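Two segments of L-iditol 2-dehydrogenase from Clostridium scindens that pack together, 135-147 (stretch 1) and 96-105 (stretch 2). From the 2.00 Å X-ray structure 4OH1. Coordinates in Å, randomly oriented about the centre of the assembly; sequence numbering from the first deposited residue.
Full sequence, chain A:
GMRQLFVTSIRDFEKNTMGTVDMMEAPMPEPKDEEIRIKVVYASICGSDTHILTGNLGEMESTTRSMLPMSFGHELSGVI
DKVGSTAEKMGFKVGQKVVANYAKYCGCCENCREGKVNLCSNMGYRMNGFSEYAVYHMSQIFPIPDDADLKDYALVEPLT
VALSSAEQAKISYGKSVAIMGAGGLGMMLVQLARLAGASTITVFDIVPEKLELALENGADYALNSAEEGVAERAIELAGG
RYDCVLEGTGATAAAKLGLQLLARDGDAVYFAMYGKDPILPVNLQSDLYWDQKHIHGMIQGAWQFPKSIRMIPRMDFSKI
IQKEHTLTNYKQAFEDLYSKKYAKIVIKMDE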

# COMPACT_ATOMS: atom_id res chain seq x y z
N VAL A 135 8.01 7.48 36.49
CA VAL A 135 9.23 7.02 35.87
C VAL A 135 8.89 6.11 34.70
O VAL A 135 7.98 5.27 34.78
CB VAL A 135 10.15 6.26 36.90
CG1 VAL A 135 11.27 5.50 36.21
CG2 VAL A 135 10.75 7.27 37.87
N TYR A 136 9.67 6.25 33.63
CA TYR A 136 9.47 5.47 32.43
C TYR A 136 10.86 5.15 31.88
O TYR A 136 11.82 5.86 32.14
CB TYR A 136 8.70 6.31 31.38
CG TYR A 136 7.28 6.68 31.76
CD1 TYR A 136 6.19 5.86 31.45
CD2 TYR A 136 7.03 7.82 32.49
CE1 TYR A 136 4.87 6.20 31.87
CE2 TYR A 136 5.75 8.16 32.88
CZ TYR A 136 4.68 7.37 32.56
OH TYR A 136 3.45 7.78 33.01
N HIS A 137 10.94 4.14 31.02
CA HIS A 137 12.18 3.87 30.29
C HIS A 137 12.35 4.94 29.24
O HIS A 137 11.37 5.43 28.68
CB HIS A 137 12.11 2.49 29.65
CG HIS A 137 13.40 2.06 29.05
ND1 HIS A 137 13.65 2.16 27.70
CD2 HIS A 137 14.50 1.50 29.60
CE1 HIS A 137 14.86 1.71 27.44
NE2 HIS A 137 15.39 1.29 28.58
N MSE A 138 13.58 5.33 28.96
CA MSE A 138 13.83 6.39 27.99
C MSE A 138 13.14 6.16 26.61
O MSE A 138 12.74 7.08 25.98
CB MSE A 138 15.34 6.55 27.81
CG MSE A 138 16.04 5.34 27.22
SE MSE A 138 18.03 5.44 27.41
CE MSE A 138 18.47 3.77 26.41
N SER A 139 12.99 4.92 26.18
CA SER A 139 12.30 4.59 24.99
C SER A 139 10.84 5.02 25.02
O SER A 139 10.25 5.17 23.98
CB SER A 139 12.35 3.10 24.72
OG SER A 139 11.57 2.36 25.66
N GLN A 140 10.29 5.31 26.19
CA GLN A 140 8.90 5.71 26.31
C GLN A 140 8.75 7.19 26.31
O GLN A 140 7.66 7.64 26.40
CB GLN A 140 8.29 5.16 27.60
CG GLN A 140 8.35 3.65 27.64
CD GLN A 140 7.84 3.04 28.94
OE1 GLN A 140 8.64 2.70 29.81
NE2 GLN A 140 6.52 2.86 29.05
N ILE A 141 9.83 7.96 26.25
CA ILE A 141 9.73 9.39 26.52
C ILE A 141 9.98 10.16 25.28
O ILE A 141 11.00 9.94 24.65
CB ILE A 141 10.77 9.82 27.58
CG1 ILE A 141 10.43 9.22 28.93
CG2 ILE A 141 10.87 11.31 27.70
CD1 ILE A 141 9.09 9.61 29.49
N PHE A 142 9.09 11.12 24.97
CA PHE A 142 9.14 11.84 23.68
C PHE A 142 9.17 13.31 23.89
O PHE A 142 8.32 13.85 24.53
CB PHE A 142 7.89 11.54 22.80
CG PHE A 142 7.84 10.12 22.29
CD1 PHE A 142 7.31 9.12 23.07
CD2 PHE A 142 8.42 9.81 21.10
CE1 PHE A 142 7.32 7.79 22.62
CE2 PHE A 142 8.44 8.48 20.63
CZ PHE A 142 7.86 7.48 21.39
N PRO A 143 10.12 14.00 23.31
CA PRO A 143 10.10 15.44 23.52
C PRO A 143 9.10 16.15 22.63
O PRO A 143 8.81 15.71 21.51
CB PRO A 143 11.53 15.88 23.18
CG PRO A 143 11.90 14.94 22.15
CD PRO A 143 11.32 13.58 22.60
N ILE A 144 8.62 17.27 23.13
CA ILE A 144 7.70 18.15 22.43
C ILE A 144 8.28 19.57 22.40
O ILE A 144 9.25 19.84 23.05
CB ILE A 144 6.33 18.09 23.11
CG1 ILE A 144 6.39 18.72 24.49
CG2 ILE A 144 5.87 16.61 23.25
CD1 ILE A 144 5.06 18.59 25.24
N PRO A 145 7.70 20.50 21.63
CA PRO A 145 8.35 21.78 21.51
C PRO A 145 8.53 22.53 22.84
O PRO A 145 7.69 22.45 23.74
CB PRO A 145 7.38 22.55 20.62
CG PRO A 145 6.83 21.54 19.77
CD PRO A 145 6.60 20.38 20.68
N ASP A 146 9.62 23.28 22.96
CA ASP A 146 9.89 24.03 24.19
C ASP A 146 8.78 24.98 24.56
O ASP A 146 8.46 25.14 25.72
CB ASP A 146 11.16 24.82 24.03
CG ASP A 146 12.35 23.92 23.77
OD1 ASP A 146 12.25 22.72 24.12
OD2 ASP A 146 13.34 24.41 23.20
N ASP A 147 8.17 25.57 23.57
CA ASP A 147 7.02 26.44 23.80
C ASP A 147 5.67 25.72 23.78
O ASP A 147 4.64 26.33 23.63
CB ASP A 147 7.04 27.53 22.71
CG ASP A 147 6.87 26.96 21.27
OD1 ASP A 147 7.16 25.77 21.03
OD2 ASP A 147 6.43 27.73 20.38
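Stretch 2, residues 96-105: QKVVANYAKY

Two strands far apart in sequence can be joined by a short antiparallel ladder and then fastened at its ends by side chains, as these segments illustrate. Stretch 2 runs extended from Lys97 to Ala100, has a turn at Tyr102, and resumes as strand at Ala103 and Lys104. Its first strand opposes strand 141-143 at 142°, with a closest axial approach of 4.6 Å.

Along stretch 1, the ring of Tyr136 receives Ala100 CB over one face, 3.9 Å from Tyr136 CZ, a CH-pi contact. Lys104 CE lies over the His137 ring, 3.4 Å from His137 CG. In the 3-10 segment that follows, Gln140 works twice: its O accepts from Asn101 N (2.9 Å), while its side-chain NE2 donates to Asn101 O (2.8 Å). Ile141 pairs with Ala100 without hydrogen bonds, its CG2 packing on Val98 CG1 at 3.7 Å. Phe142 forms the hydrogen-bonded pair: Phe142 N reaches Val99 O (2.8 Å) and Val99 N reaches Phe142 O (3.0 Å). Pro143, which has no amide hydrogen to donate, falls in a non-hydrogen-bonded position beside Val98, on the face shared with Ile141 and Ala100. Ile144 N extends the ladder to Lys97 O (3.2 Å). Finally, the extended side chain of Lys97 carries NZ to Asp146 O (2.9 Å), fastening the loop beyond the strand.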

# COMPACT_ATOMS: atom_id res chain seq x y z
N GLN A 96 13.39 19.34 29.99
CA GLN A 96 12.73 19.10 28.68
C GLN A 96 11.26 18.79 28.87
O GLN A 96 10.92 17.97 29.68
CB GLN A 96 13.39 17.94 27.94
CG GLN A 96 14.76 18.32 27.39
CD GLN A 96 15.60 17.15 26.93
OE1 GLN A 96 15.24 15.98 27.02
NE2 GLN A 96 16.74 17.47 26.42
N LYS A 97 10.39 19.50 28.16
CA LYS A 97 8.99 19.12 28.04
C LYS A 97 8.84 17.80 27.25
O LYS A 97 9.44 17.65 26.18
CB LYS A 97 8.22 20.23 27.36
CG LYS A 97 8.09 21.50 28.22
CD LYS A 97 7.22 22.50 27.57
CE LYS A 97 7.07 23.72 28.43
NZ LYS A 97 6.28 24.69 27.63
N VAL A 98 8.00 16.89 27.77
CA VAL A 98 7.81 15.58 27.17
C VAL A 98 6.39 15.02 27.35
O VAL A 98 5.61 15.50 28.18
CB VAL A 98 8.78 14.57 27.78
CG1 VAL A 98 10.24 14.97 27.53
CG2 VAL A 98 8.53 14.42 29.29
N VAL A 99 6.11 13.96 26.58
CA VAL A 99 5.00 13.09 26.81
C VAL A 99 5.57 11.71 26.88
O VAL A 99 6.73 11.45 26.47
CB VAL A 99 3.93 13.16 25.76
CG1 VAL A 99 3.30 14.54 25.74
CG2 VAL A 99 4.47 12.79 24.37
N ALA A 100 4.77 10.84 27.46
CA ALA A 100 5.18 9.45 27.68
C ALA A 100 4.21 8.48 27.02
O ALA A 100 3.00 8.73 26.98
CB ALA A 100 5.22 9.17 29.17
N ASN A 101 4.76 7.39 26.51
CA ASN A 101 4.02 6.26 26.03
C ASN A 101 3.97 5.20 27.14
O ASN A 101 5.00 4.69 27.51
CB ASN A 101 4.71 5.72 24.78
CG ASN A 101 4.02 4.52 24.19
OD1 ASN A 101 2.95 4.10 24.62
ND2 ASN A 101 4.63 3.95 23.17
N TYR A 102 2.79 4.86 27.64
CA TYR A 102 2.62 3.93 28.72
C TYR A 102 3.20 2.57 28.36
O TYR A 102 3.57 1.80 29.25
CB TYR A 102 1.11 3.78 29.10
CG TYR A 102 0.27 3.15 27.98
CD1 TYR A 102 -0.29 3.94 26.98
CD2 TYR A 102 0.11 1.80 27.89
CE1 TYR A 102 -1.03 3.38 25.94
CE2 TYR A 102 -0.61 1.22 26.85
CZ TYR A 102 -1.18 2.02 25.88
OH TYR A 102 -1.87 1.45 24.82
N ALA A 103 3.23 2.24 27.07
CA ALA A 103 3.54 0.86 26.66
C ALA A 103 5.05 0.67 26.55
O ALA A 103 5.71 1.48 25.93
CB ALA A 103 2.87 0.56 25.31
N LYS A 104 5.58 -0.39 27.16
CA LYS A 104 6.99 -0.74 27.09
C LYS A 104 7.18 -2.00 26.24
O LYS A 104 6.81 -3.10 26.63
CB LYS A 104 7.53 -1.00 28.49
CG LYS A 104 9.03 -1.38 28.55
CD LYS A 104 9.88 -0.35 27.89
CE LYS A 104 11.33 -0.52 28.16
NZ LYS A 104 11.80 -1.78 27.57
N TYR A 105 7.82 -1.82 25.08
CA TYR A 105 8.09 -2.93 24.19
C TYR A 105 9.40 -3.65 24.62
O TYR A 105 10.33 -3.00 25.05
CB TYR A 105 8.23 -2.39 22.76
CG TYR A 105 7.12 -1.43 22.42
CD1 TYR A 105 5.78 -1.81 22.59
CD2 TYR A 105 7.39 -0.15 21.95
CE1 TYR A 105 4.73 -0.93 22.31
CE2 TYR A 105 6.34 0.75 21.65
CZ TYR A 105 5.01 0.34 21.83
OH TYR A 105 3.94 1.16 21.54
O HOH W 1 11.41 19.14 24.90
O HOH W 2 11.36 21.47 26.53
O HOH W 3 9.64 0.67 24.55